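Local coordinates for protein acetylxylan esterase / glucomannan deacetylase (Cellvibrio japonicus, PDB 2WAA) that removes acetyl groups from the plant cell wall polysaccharides xylan and glucomannan, and from 4-nitrophenyl acetate, as a family 2 carbohydrate esterase, at residues G37-V41 against Q180-W184; Q132-L136 against M337-E341; T143-D149 against W160-S166; A266-E272 against R299-S305; S306-G310 against Q321-M325. One frame throughout, in Å; residues are numbered along the deposited sequence. Where two conformers were deposited one is given.

Contact 1: G37-V41 against Q180-W184; sequences GYPGV and QLVCW
This is a buried interdomain contact, close to the centre of the chain, where a tight turn of the N-terminal beta-sandwich domain rests on strand 177-183, an outermost strand of the parallel sheet in the SGNH (GDSL-type) hydrolase domain. Residues 37-41 link strands 34-36 and 42-48. They form a type II beta turn from Tyr38 to Val41, with Pro39 at phi/psi -75/157 and Gly40 at 88/-8, a positive phi that suits glycine. No direct hydrogen bond joins the segments; CA atoms approach to 6.3 Å for Tyr38 and Val182 and 6.4 Å for Gly40 and Leu181. Instead water 1 bridges the two, 2.8 Å from Pro39 O and accepting from Leu181 N at 2.9 Å. Tyr38, chi1 m, lays a ring face over Val182, whose CA lies 4.2 Å from the ring centroid in a CH-pi contact, while Cys183 O sits at the ring edge, 3.4 Å from Tyr38 CE1. The phenol OH is hydrogen-bonded to Phe205 O. Leu181, with chi1 m and chi2 t, points at the turn and brings CD1 to 4.2 Å from Pro39 CG and 4.3 Å from Gly40 CA. Cys183, chi1 p, is disulfide-bonded to Cys144, its side chain about 7 Å from that of Ser141, the inferred nucleophile. Pro39 closes against that bridge, its CG 3.6 Å from Cys183 SG.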
# COMPACT_ATOMS: atom_id res chain seq x y z
N GLY A 37 3.41 -8.60 -1.80
CA GLY A 37 1.98 -8.84 -1.80
C GLY A 37 1.15 -7.59 -1.51
O GLY A 37 0.01 -7.52 -1.94
N TYR A 38 1.68 -6.64 -0.74
CA TYR A 38 0.89 -5.44 -0.42
C TYR A 38 0.79 -4.53 -1.64
O TYR A 38 1.68 -4.51 -2.46
CB TYR A 38 1.49 -4.68 0.76
CG TYR A 38 1.22 -5.37 2.07
CD1 TYR A 38 -0.08 -5.45 2.58
CD2 TYR A 38 2.25 -5.98 2.78
CE1 TYR A 38 -0.33 -6.11 3.78
CE2 TYR A 38 2.00 -6.64 4.01
CZ TYR A 38 0.70 -6.71 4.47
OH TYR A 38 0.42 -7.32 5.70
N PRO A 39 -0.31 -3.77 -1.76
CA PRO A 39 -0.42 -2.89 -2.95
C PRO A 39 0.50 -1.67 -2.77
O PRO A 39 0.92 -1.38 -1.63
CB PRO A 39 -1.88 -2.41 -2.91
CG PRO A 39 -2.23 -2.47 -1.42
CD PRO A 39 -1.50 -3.70 -0.88
N GLY A 40 0.90 -1.04 -3.87
CA GLY A 40 1.71 0.19 -3.82
C GLY A 40 3.23 -0.04 -3.76
O GLY A 40 4.00 0.94 -3.81
N VAL A 41 3.64 -1.30 -3.61
CA VAL A 41 5.07 -1.63 -3.62
C VAL A 41 5.59 -1.15 -4.98
O VAL A 41 5.03 -1.48 -6.04
CB VAL A 41 5.32 -3.12 -3.44
CG1 VAL A 41 6.84 -3.44 -3.66
CG2 VAL A 41 4.83 -3.56 -2.02
N GLN A 180 4.32 3.24 2.69
CA GLN A 180 3.96 1.80 2.60
C GLN A 180 2.47 1.67 2.93
O GLN A 180 1.97 2.33 3.85
CB GLN A 180 4.73 0.97 3.60
CG GLN A 180 6.22 0.94 3.34
CD GLN A 180 6.85 -0.24 4.07
OE1 GLN A 180 6.29 -0.79 5.05
NE2 GLN A 180 8.02 -0.64 3.60
N LEU A 181 1.79 0.84 2.15
CA LEU A 181 0.40 0.48 2.44
C LEU A 181 0.41 -0.93 3.08
O LEU A 181 1.01 -1.88 2.50
CB LEU A 181 -0.40 0.45 1.14
CG LEU A 181 -0.35 1.73 0.30
CD1 LEU A 181 -1.23 1.56 -0.96
CD2 LEU A 181 -0.77 3.02 1.09
N VAL A 182 -0.17 -1.07 4.27
CA VAL A 182 -0.20 -2.39 4.95
C VAL A 182 -1.68 -2.56 5.28
O VAL A 182 -2.17 -2.03 6.27
CB VAL A 182 0.72 -2.41 6.20
CG1 VAL A 182 0.50 -3.69 7.06
CG2 VAL A 182 2.19 -2.37 5.73
N CYS A 183 -2.38 -3.26 4.41
CA CYS A 183 -3.84 -3.27 4.41
C CYS A 183 -4.28 -4.61 3.84
O CYS A 183 -3.52 -5.27 3.11
CB CYS A 183 -4.39 -2.11 3.59
SG CYS A 183 -3.56 -2.00 1.94
N TRP A 184 -5.50 -5.02 4.17
CA TRP A 184 -6.02 -6.29 3.66
C TRP A 184 -7.53 -6.15 3.53
O TRP A 184 -8.23 -5.90 4.54
CB TRP A 184 -5.67 -7.42 4.64
CG TRP A 184 -5.71 -8.79 4.00
CD1 TRP A 184 -6.80 -9.41 3.47
CD2 TRP A 184 -4.62 -9.71 3.86
NE1 TRP A 184 -6.47 -10.66 3.00
CE2 TRP A 184 -5.12 -10.85 3.22
CE3 TRP A 184 -3.26 -9.65 4.19
CZ2 TRP A 184 -4.32 -11.95 2.92
CZ3 TRP A 184 -2.46 -10.74 3.88
CH2 TRP A 184 -2.99 -11.88 3.24
O HOH W 1 3.05 -0.56 -0.02

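Contact 2: Q132-L136 against M337-E341; sequences QRKIL and MDWLE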
# COMPACT_ATOMS: atom_id res chain seq x y z
N GLN A 132 12.76 12.00 1.97
CA GLN A 132 13.13 11.67 3.33
C GLN A 132 11.92 11.28 4.21
O GLN A 132 12.04 10.37 5.07
CB GLN A 132 13.85 12.85 3.97
CG GLN A 132 15.21 13.17 3.34
CD GLN A 132 16.22 12.13 3.64
OE1 GLN A 132 16.54 11.87 4.80
NE2 GLN A 132 16.73 11.48 2.61
N ARG A 133 10.82 11.99 4.05
CA ARG A 133 9.63 11.75 4.88
C ARG A 133 9.05 10.38 4.56
O ARG A 133 9.07 9.97 3.40
CB ARG A 133 8.56 12.79 4.57
CG ARG A 133 8.86 14.18 5.16
CD ARG A 133 7.81 15.12 4.65
NE ARG A 133 8.08 16.46 5.17
CZ ARG A 133 7.48 17.56 4.71
NH1 ARG A 133 6.55 17.48 3.76
NH2 ARG A 133 7.80 18.74 5.23
N LYS A 134 8.56 9.67 5.57
CA LYS A 134 8.06 8.30 5.41
C LYS A 134 6.70 8.18 6.10
O LYS A 134 6.58 8.55 7.27
CB LYS A 134 9.02 7.34 6.10
CG LYS A 134 10.29 7.15 5.25
CD LYS A 134 11.35 6.35 6.02
CE LYS A 134 12.68 6.41 5.29
NZ LYS A 134 13.28 7.85 5.31
N ILE A 135 5.70 7.65 5.38
CA ILE A 135 4.39 7.40 5.95
C ILE A 135 4.11 5.88 5.83
O ILE A 135 4.49 5.25 4.85
CB ILE A 135 3.35 8.15 5.16
CG1 ILE A 135 3.59 9.68 5.27
CG2 ILE A 135 1.92 7.81 5.63
CD1 ILE A 135 2.83 10.44 4.17
N LEU A 136 3.39 5.37 6.81
CA LEU A 136 2.85 4.02 6.81
C LEU A 136 1.32 4.20 6.95
O LEU A 136 0.87 4.80 7.90
CB LEU A 136 3.38 3.26 8.04
CG LEU A 136 2.65 1.92 8.31
CD1 LEU A 136 2.80 0.92 7.15
CD2 LEU A 136 3.29 1.34 9.59
N MET A 337 1.82 17.16 11.61
CA MET A 337 3.26 16.82 11.41
C MET A 337 4.12 18.08 11.32
O MET A 337 5.37 18.00 11.26
CB MET A 337 3.43 16.05 10.10
CG MET A 337 2.85 14.60 10.10
SD MET A 337 3.29 13.61 11.51
CE MET A 337 5.03 13.34 11.28
N ASP A 338 3.48 19.24 11.27
CA ASP A 338 4.20 20.46 11.00
C ASP A 338 4.97 20.33 9.68
O ASP A 338 6.14 20.73 9.57
CB ASP A 338 5.12 20.80 12.18
CG ASP A 338 5.57 22.25 12.15
OD1 ASP A 338 4.82 23.12 11.63
OD2 ASP A 338 6.68 22.51 12.67
N TRP A 339 4.30 19.76 8.69
CA TRP A 339 4.78 19.64 7.34
C TRP A 339 3.98 20.66 6.55
O TRP A 339 3.19 20.33 5.63
CB TRP A 339 4.54 18.22 6.82
CG TRP A 339 5.46 17.14 7.43
CD1 TRP A 339 6.55 17.31 8.21
CD2 TRP A 339 5.36 15.72 7.20
NE1 TRP A 339 7.12 16.08 8.52
CE2 TRP A 339 6.41 15.09 7.88
CE3 TRP A 339 4.48 14.93 6.46
CZ2 TRP A 339 6.59 13.69 7.88
CZ3 TRP A 339 4.67 13.54 6.45
CH2 TRP A 339 5.71 12.95 7.17
N LEU A 340 4.17 21.93 6.93
CA LEU A 340 3.31 23.00 6.38
C LEU A 340 3.66 23.30 4.91
O LEU A 340 2.94 24.06 4.23
CB LEU A 340 3.30 24.25 7.27
CG LEU A 340 2.98 24.02 8.76
CD1 LEU A 340 3.01 25.37 9.52
CD2 LEU A 340 1.65 23.29 9.01
N GLU A 341 4.75 22.67 4.45
CA GLU A 341 5.15 22.54 3.04
C GLU A 341 4.03 22.72 2.02
O GLU A 341 4.22 22.53 0.80
CB GLU A 341 5.81 21.17 2.86
CG GLU A 341 6.96 20.91 3.83
CD GLU A 341 8.22 21.72 3.51
OE1 GLU A 341 8.36 22.19 2.35
OE2 GLU A 341 9.07 21.88 4.41
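Arg133 and Trp339 make most of this contact, lying one on the other like two cards. The guanidinium is flat on the indole, centres 3.6 Å apart and planes only 10° off parallel. Arg133 CZ stands 3.6 Å from the centroid of the five-membered ring, a cation-pi interaction, while Arg133 CD sits 3.5 Å from the centroid of the six-membered ring as a CH-pi contact. An arginine extended through t chi2 and chi3 can thus use both its aliphatic and its charged part on a single tryptophan. Such stacking leaves the N-H groups pointing sideways: NH1 is hydrogen-bonded to Leu175 O, and Arg133 NH2 forms a long salt bridge with Glu341 OE2 at 3.5 Å. Arg133 NH2 also lies only 2.7 Å from Glu341 CG, uncomfortably short; Glu341, the last modelled residue, was deposited in two conformers, so this end is less certain. At the inner rim of the indole, Ile135 CG1 touches Trp339 CZ3 at 4.2 Å. Asp338, with positive phi, turns the chain out of helix 319-337. The C-terminal tail is thereby laid against the start of strand 133-139, which pairs with strand 177-183 on one side and strand 228-231 on the other.

Contact 3: T143-D149 against W160-S166; sequences TCGEAID and WWNARES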
# COMPACT_ATOMS: atom_id res chain seq x y z
N THR A 143 -7.84 1.47 1.81
CA THR A 143 -6.40 1.76 1.81
C THR A 143 -5.70 0.96 0.70
O THR A 143 -4.71 1.44 0.09
CB THR A 143 -5.77 1.48 3.21
OG1 THR A 143 -6.34 2.37 4.18
CG2 THR A 143 -4.22 1.66 3.22
N CYS A 144 -6.21 -0.25 0.41
CA CYS A 144 -5.63 -1.08 -0.62
C CYS A 144 -6.01 -0.64 -2.04
O CYS A 144 -5.52 -1.23 -2.97
CB CYS A 144 -6.10 -2.54 -0.49
SG CYS A 144 -5.26 -3.44 0.72
N GLY A 145 -6.91 0.31 -2.20
CA GLY A 145 -7.27 0.86 -3.51
C GLY A 145 -8.30 0.03 -4.26
O GLY A 145 -8.40 0.11 -5.48
N GLU A 146 -9.05 -0.80 -3.54
CA GLU A 146 -10.07 -1.61 -4.22
C GLU A 146 -11.13 -0.79 -5.00
O GLU A 146 -11.66 0.20 -4.49
CB GLU A 146 -10.79 -2.51 -3.19
CG GLU A 146 -12.00 -3.31 -3.84
CD GLU A 146 -12.51 -4.44 -2.93
OE1 GLU A 146 -11.90 -4.72 -1.88
OE2 GLU A 146 -13.50 -5.12 -3.30
N ALA A 147 -11.37 -1.20 -6.25
CA ALA A 147 -12.48 -0.66 -7.10
C ALA A 147 -12.27 0.77 -7.57
O ALA A 147 -13.20 1.39 -8.13
CB ALA A 147 -13.84 -0.80 -6.36
N ILE A 148 -11.06 1.29 -7.43
CA ILE A 148 -10.78 2.61 -8.00
C ILE A 148 -10.94 2.60 -9.52
O ILE A 148 -11.44 3.61 -10.10
CB ILE A 148 -9.40 3.13 -7.55
CG1 ILE A 148 -9.50 3.43 -6.03
CG2 ILE A 148 -8.94 4.34 -8.37
CD1 ILE A 148 -8.19 3.86 -5.42
N ASP A 149 -10.54 1.51 -10.18
CA ASP A 149 -10.56 1.48 -11.65
C ASP A 149 -11.76 0.70 -12.19
O ASP A 149 -11.65 0.05 -13.23
CB ASP A 149 -9.26 0.93 -12.27
CG ASP A 149 -8.10 1.94 -12.27
OD1 ASP A 149 -8.30 3.14 -11.92
OD2 ASP A 149 -6.95 1.53 -12.59
N TRP A 160 -9.64 -3.92 -11.16
CA TRP A 160 -10.25 -2.76 -10.56
C TRP A 160 -9.40 -2.09 -9.48
O TRP A 160 -9.71 -0.97 -9.07
CB TRP A 160 -11.59 -3.16 -9.94
CG TRP A 160 -12.70 -3.32 -10.94
CD1 TRP A 160 -12.61 -3.66 -12.29
CD2 TRP A 160 -14.10 -3.21 -10.66
NE1 TRP A 160 -13.87 -3.71 -12.85
CE2 TRP A 160 -14.80 -3.46 -11.87
CE3 TRP A 160 -14.81 -2.94 -9.49
CZ2 TRP A 160 -16.20 -3.40 -11.95
CZ3 TRP A 160 -16.20 -2.87 -9.56
CH2 TRP A 160 -16.88 -3.12 -10.78
N TRP A 161 -8.36 -2.76 -8.98
CA TRP A 161 -7.53 -2.15 -7.95
C TRP A 161 -6.51 -1.15 -8.53
O TRP A 161 -5.87 -1.42 -9.55
CB TRP A 161 -6.74 -3.23 -7.19
CG TRP A 161 -7.49 -3.91 -6.06
CD1 TRP A 161 -7.13 -3.89 -4.75
CD2 TRP A 161 -8.66 -4.75 -6.14
NE1 TRP A 161 -8.01 -4.63 -3.99
CE2 TRP A 161 -8.95 -5.18 -4.81
CE3 TRP A 161 -9.49 -5.19 -7.19
CZ2 TRP A 161 -10.04 -6.00 -4.49
CZ3 TRP A 161 -10.58 -6.04 -6.88
CH2 TRP A 161 -10.84 -6.41 -5.53
N ASN A 162 -6.34 -0.00 -7.87
CA ASN A 162 -5.36 0.98 -8.33
C ASN A 162 -4.67 1.60 -7.14
O ASN A 162 -5.29 2.34 -6.39
CB ASN A 162 -6.09 2.01 -9.18
CG ASN A 162 -5.16 3.01 -9.81
OD1 ASN A 162 -4.03 3.23 -9.34
ND2 ASN A 162 -5.65 3.71 -10.84
N ALA A 163 -3.39 1.32 -6.94
CA ALA A 163 -2.67 1.82 -5.75
C ALA A 163 -2.26 3.28 -5.92
O ALA A 163 -2.39 4.08 -4.98
CB ALA A 163 -1.41 0.93 -5.50
N ARG A 164 -1.74 3.63 -7.11
CA ARG A 164 -1.20 4.98 -7.36
C ARG A 164 -2.22 6.07 -7.10
O ARG A 164 -1.86 7.19 -6.70
CB ARG A 164 -0.81 5.17 -8.85
CG ARG A 164 0.53 4.74 -9.34
CD ARG A 164 0.46 4.49 -10.93
NE ARG A 164 -0.45 5.44 -11.61
CZ ARG A 164 -1.56 5.15 -12.33
NH1 ARG A 164 -2.02 3.90 -12.57
NH2 ARG A 164 -2.23 6.17 -12.83
N GLU A 165 -3.49 5.77 -7.42
CA GLU A 165 -4.57 6.74 -7.29
C GLU A 165 -5.41 6.57 -6.04
O GLU A 165 -6.45 7.24 -5.88
CB GLU A 165 -5.45 6.73 -8.56
CG GLU A 165 -4.56 7.23 -9.70
CD GLU A 165 -5.29 7.43 -10.98
OE1 GLU A 165 -5.51 6.43 -11.69
OE2 GLU A 165 -5.65 8.60 -11.25
N SER A 166 -4.93 5.73 -5.13
CA SER A 166 -5.59 5.58 -3.83
C SER A 166 -5.26 6.76 -2.91
O SER A 166 -4.20 7.41 -3.05
CB SER A 166 -5.18 4.24 -3.19
OG SER A 166 -3.81 4.29 -2.72
O HOH W 2 -4.02 4.05 -0.03
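Asn162 ND2 donates to Asp149 OD1 at 2.9 Å with an almost straight N-H...O angle of 178°, and weakly to Asp149 OD2 at 3.1 Å. Two backbone bonds run alongside: Asp149 N to Trp160 O at 2.8 Å and Asn162 N to Gly145 O at 3.2 Å. Asn162 OD1 also accepts from Glu165 N at 3.2 Å in an Asx motif. Asp149 forms further salt bridges with Lys319 and Arg104. Water 2 donates to both Thr143 O and Ser166 OG, each at 2.7 Å. Gly145 has positive phi and no space for a CB, which would run into Asn162 O; the type II turn from Gly145 to Ile148 has Glu146 and Ala147 at its centre, Ala147 with positive phi. Outward, Glu146 CA makes a CH-pi contact 3.6 Å from the centroid of the five-membered ring of Trp161. The Glu146 carboxylate pairs with Lys156, and its side chain touches Ser141 and His316, the inferred nucleophile and charge-relay histidine. Ile148 CD1 packs 3.8 Å from Ser166 CB. Both segments belong to the loop after the nucleophile, folded back on itself beside the active site and connecting strand 133-139 to helix 167-174, which Ser166 N-caps; Ile148 meets helix 319-337, and Cys144 is disulfide-bonded to Cys183 on strand 177-183.

Contact 4: A266-E272 against R299-S305; sequences ATIVLTE and RVFYASS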
# COMPACT_ATOMS: atom_id res chain seq x y z
N ALA A 266 7.70 7.79 15.53
CA ALA A 266 6.51 8.07 14.69
C ALA A 266 5.41 8.89 15.42
O ALA A 266 5.24 8.75 16.62
CB ALA A 266 5.90 6.78 14.19
N THR A 267 4.68 9.69 14.66
CA THR A 267 3.40 10.27 15.08
C THR A 267 2.30 9.37 14.52
O THR A 267 2.42 8.89 13.36
CB THR A 267 3.25 11.67 14.51
OG1 THR A 267 4.34 12.47 14.99
CG2 THR A 267 1.91 12.31 14.89
N ILE A 268 1.27 9.08 15.32
CA ILE A 268 0.21 8.17 14.87
C ILE A 268 -1.07 8.96 14.72
O ILE A 268 -1.38 9.78 15.59
CB ILE A 268 0.04 7.06 15.86
CG1 ILE A 268 1.42 6.32 15.99
CG2 ILE A 268 -1.07 6.10 15.39
CD1 ILE A 268 1.44 5.30 16.98
N VAL A 269 -1.78 8.77 13.60
CA VAL A 269 -3.05 9.46 13.34
C VAL A 269 -4.13 8.40 13.13
O VAL A 269 -3.98 7.55 12.25
CB VAL A 269 -2.93 10.39 12.12
CG1 VAL A 269 -4.26 11.03 11.80
CG2 VAL A 269 -1.94 11.49 12.43
N LEU A 270 -5.21 8.45 13.93
CA LEU A 270 -6.27 7.48 13.82
C LEU A 270 -7.41 8.12 13.06
O LEU A 270 -7.71 9.30 13.24
CB LEU A 270 -6.77 7.04 15.21
CG LEU A 270 -5.65 6.62 16.16
CD1 LEU A 270 -6.24 6.15 17.49
CD2 LEU A 270 -4.89 5.49 15.51
N THR A 271 -8.06 7.33 12.22
CA THR A 271 -9.23 7.86 11.50
C THR A 271 -10.22 6.73 11.25
O THR A 271 -9.82 5.57 11.12
CB THR A 271 -8.78 8.52 10.14
OG1 THR A 271 -9.96 8.98 9.48
CG2 THR A 271 -8.17 7.51 9.25
N GLU A 272 -11.52 7.05 11.20
CA GLU A 272 -12.54 6.01 11.01
C GLU A 272 -12.69 5.55 9.57
O GLU A 272 -13.37 4.59 9.29
CB GLU A 272 -13.90 6.50 11.55
CG GLU A 272 -14.58 7.59 10.73
CD GLU A 272 -14.16 9.01 11.10
OE1 GLU A 272 -13.11 9.21 11.76
OE2 GLU A 272 -14.88 9.95 10.72
N ARG A 299 1.91 11.59 21.09
CA ARG A 299 2.23 11.18 19.73
C ARG A 299 1.02 10.63 18.95
O ARG A 299 1.19 10.15 17.82
CB ARG A 299 3.26 10.06 19.75
CG ARG A 299 4.58 10.49 20.28
CD ARG A 299 5.61 9.65 19.58
NE ARG A 299 5.88 8.50 20.38
CZ ARG A 299 6.12 7.29 19.93
NH1 ARG A 299 6.07 7.00 18.63
NH2 ARG A 299 6.41 6.35 20.82
N VAL A 300 -0.15 10.63 19.56
CA VAL A 300 -1.32 10.03 18.89
C VAL A 300 -2.44 11.03 18.68
O VAL A 300 -2.89 11.67 19.65
CB VAL A 300 -1.91 8.83 19.71
CG1 VAL A 300 -3.09 8.16 18.90
CG2 VAL A 300 -0.83 7.81 19.94
N PHE A 301 -2.88 11.16 17.43
CA PHE A 301 -3.83 12.22 17.06
C PHE A 301 -4.97 11.63 16.26
O PHE A 301 -4.98 10.46 15.95
CB PHE A 301 -3.10 13.31 16.24
CG PHE A 301 -2.02 13.98 17.04
CD1 PHE A 301 -2.35 14.99 17.92
CD2 PHE A 301 -0.73 13.49 17.04
CE1 PHE A 301 -1.36 15.57 18.75
CE2 PHE A 301 0.25 14.06 17.82
CZ PHE A 301 -0.07 15.10 18.70
N TYR A 302 -5.94 12.49 15.95
CA TYR A 302 -7.14 12.13 15.22
C TYR A 302 -7.28 13.02 13.98
O TYR A 302 -6.99 14.21 14.05
CB TYR A 302 -8.37 12.37 16.12
CG TYR A 302 -9.70 12.15 15.37
CD1 TYR A 302 -10.03 10.90 14.90
CD2 TYR A 302 -10.58 13.20 15.13
CE1 TYR A 302 -11.19 10.68 14.20
CE2 TYR A 302 -11.78 12.98 14.41
CZ TYR A 302 -12.05 11.71 13.97
OH TYR A 302 -13.21 11.39 13.27
N ALA A 303 -7.74 12.47 12.86
CA ALA A 303 -8.12 13.28 11.71
C ALA A 303 -9.57 12.95 11.34
O ALA A 303 -9.92 11.78 11.27
CB ALA A 303 -7.22 12.97 10.51
N SER A 304 -10.39 13.96 11.11
CA SER A 304 -11.78 13.69 10.78
C SER A 304 -11.91 13.45 9.28
O SER A 304 -11.10 13.90 8.46
CB SER A 304 -12.69 14.87 11.20
OG SER A 304 -12.25 16.09 10.61
N SER A 305 -13.00 12.82 8.88
CA SER A 305 -13.18 12.67 7.45
C SER A 305 -14.62 12.57 7.09
O SER A 305 -15.48 12.38 7.97
CB SER A 305 -12.52 11.41 7.03
OG SER A 305 -13.08 10.40 7.82
O HOH W 3 -15.18 12.51 11.64
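Ile268, Leu270 and Val300 share one face of the sheet, with Leu270 CD1 4.0 Å from Val300 CG1 and Ile268 CB 4.2 Å from Val300 CG2; helix 245-262 packs over them. On the opposite face Val269 CG1 meets Ala303 CB at 3.8 Å, and Thr267 CG2 touches the edge of the Phe301 ring, its CD2 3.6 Å away, beneath helix 319-337. The strands are parallel, the last two of the five-stranded SGNH hydrolase sheet, joined through helix 278-295 as a beta-alpha-beta unit. Their ladder alternates between Ile268 N to Arg299 O (2.7 Å), Phe301 N to Ile268 O (2.7 Å), Leu270 N to Phe301 O (2.9 Å) and Ala303 N to Leu270 O (3.2 Å). Before the strands, Arg299 NH1 donates to Ala266 O at 2.8 Å. Beyond them, Tyr302 OH donates to Glu272 OE1 at 2.7 Å, and water 3 donates to Tyr302 OH (2.8 Å) and Glu272 OE2 (2.7 Å), a carboxylate also paired with Lys281.

Contact 5: S306-G310 against Q321-M325; sequences SHHPG and QHAAM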
# COMPACT_ATOMS: atom_id res chain seq x y z
N SER A 306 -14.88 12.72 5.79
CA SER A 306 -16.22 12.65 5.27
C SER A 306 -16.51 11.21 4.94
O SER A 306 -15.61 10.47 4.57
CB SER A 306 -16.33 13.46 3.96
OG SER A 306 -16.26 14.84 4.26
N HIS A 307 -17.77 10.87 4.95
CA HIS A 307 -18.20 9.62 4.31
C HIS A 307 -18.23 9.79 2.80
O HIS A 307 -18.69 10.82 2.29
CB HIS A 307 -19.61 9.29 4.82
CG HIS A 307 -20.33 8.26 3.99
ND1 HIS A 307 -20.00 6.93 4.01
CD2 HIS A 307 -21.44 8.36 3.21
CE1 HIS A 307 -20.84 6.25 3.24
NE2 HIS A 307 -21.72 7.09 2.74
N HIS A 308 -17.72 8.80 2.06
CA HIS A 308 -17.89 8.76 0.60
C HIS A 308 -18.66 7.53 0.24
O HIS A 308 -18.33 6.45 0.68
CB HIS A 308 -16.53 8.80 -0.09
CG HIS A 308 -15.78 10.06 0.21
ND1 HIS A 308 -16.02 11.24 -0.48
CD2 HIS A 308 -14.87 10.36 1.17
CE1 HIS A 308 -15.27 12.19 0.02
NE2 HIS A 308 -14.56 11.69 1.02
N PRO A 309 -19.71 7.69 -0.57
CA PRO A 309 -20.65 6.58 -0.73
C PRO A 309 -20.34 5.61 -1.85
O PRO A 309 -21.11 4.70 -2.05
CB PRO A 309 -21.98 7.32 -1.01
CG PRO A 309 -21.53 8.47 -1.85
CD PRO A 309 -20.29 8.95 -1.07
N GLY A 310 -19.25 5.77 -2.60
CA GLY A 310 -19.06 4.93 -3.77
C GLY A 310 -20.02 5.33 -4.88
O GLY A 310 -20.29 6.51 -5.06
N GLN A 321 -13.64 10.11 -5.37
CA GLN A 321 -13.75 10.14 -3.92
C GLN A 321 -12.38 9.96 -3.23
O GLN A 321 -12.08 10.62 -2.23
CB GLN A 321 -14.75 9.12 -3.45
CG GLN A 321 -16.19 9.59 -3.81
CD GLN A 321 -17.23 8.50 -3.80
OE1 GLN A 321 -16.97 7.35 -3.40
NE2 GLN A 321 -18.43 8.86 -4.26
N HIS A 322 -11.56 9.04 -3.73
CA HIS A 322 -10.19 8.92 -3.18
C HIS A 322 -9.42 10.24 -3.30
O HIS A 322 -8.68 10.61 -2.42
CB HIS A 322 -9.43 7.81 -3.90
CG HIS A 322 -9.64 6.46 -3.29
ND1 HIS A 322 -8.76 5.90 -2.39
CD2 HIS A 322 -10.64 5.56 -3.47
CE1 HIS A 322 -9.22 4.71 -2.01
NE2 HIS A 322 -10.36 4.47 -2.65
N ALA A 323 -9.57 10.94 -4.43
CA ALA A 323 -8.92 12.24 -4.59
C ALA A 323 -9.45 13.22 -3.54
O ALA A 323 -8.68 13.95 -2.90
CB ALA A 323 -9.17 12.78 -6.02
N ALA A 324 -10.77 13.18 -3.30
CA ALA A 324 -11.37 14.05 -2.27
C ALA A 324 -10.82 13.70 -0.89
O ALA A 324 -10.55 14.59 -0.07
CB ALA A 324 -12.89 13.95 -2.29
N MET A 325 -10.64 12.39 -0.63
CA MET A 325 -10.20 11.95 0.65
C MET A 325 -8.77 12.48 0.93
O MET A 325 -8.46 12.93 2.03
CB MET A 325 -10.21 10.39 0.72
CG MET A 325 -11.61 9.79 0.74
SD MET A 325 -11.48 7.98 0.58
CE MET A 325 -10.49 7.58 1.94
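After the last strand of the SGNH hydrolase sheet, residues 306-310 run beside the first turns of helix 319-337, on the loop that goes on to the inferred charge-relay residues Asp314 and His316. Ser306 stays clear of segment 321-325, its OG hydrogen-bonded to Glu328 further along the same helix. His307 turns its CA-to-CB bond away, and its side chain touches Asn277. His308 is the first to engage: its CB points at the helix, and the m rotamer lays the imidazole across the surface formed by Gln321, Ala324 and Met325. Gln321 O lies over one ring face, while CE1 of His308 comes to 3.8 Å from Ala324 CB and its CD2 to 3.3 Å from Met325 CG. Met325 SD makes an oblique sulfur-aromatic contact, 4.9 Å from the centroid of the His308 ring. His308 NE2 is buried here without any polar partner in the model. Pro309 points away, though its CD passes 3.7 Å from Gln321 NE2. Gly310, with a positive phi of 73°, then presents both backbone polar groups to one amide. Gln321 OE1, which also accepts from Thr318 N near the start of the helix, accepts a hydrogen bond from Gly310 N at 2.9 Å, and Gln321 NE2 donates back to Gly310 O at 3.1 Å.

Overall arrangement
Contacts 1, 2 and 4 all reach the parallel sheet: contacts 1 and 2 use the neighbouring strands 177-183 and 133-139, while contact 4 lies at the far edge, and Met337 of contact 2 packs on Thr267 of contact 4. Contact 1 is buried and water-bridged, joining two domains; contact 2 is a surface stack of charge on indole; contact 4 is buried, regular strand pairing. Contacts 3 (buried) and 5 (partly buried) are loop contacts on the catalytic side: contact 3 mixes backbone bonds with those of Asn162, contact 5 relies on the Gln321 amide, and they meet where His322 packs on Ile148 and Ser166. The Cys144-Cys183 disulfide ties contact 3 to contact 1, whereas contact 5 follows contact 4 directly in sequence.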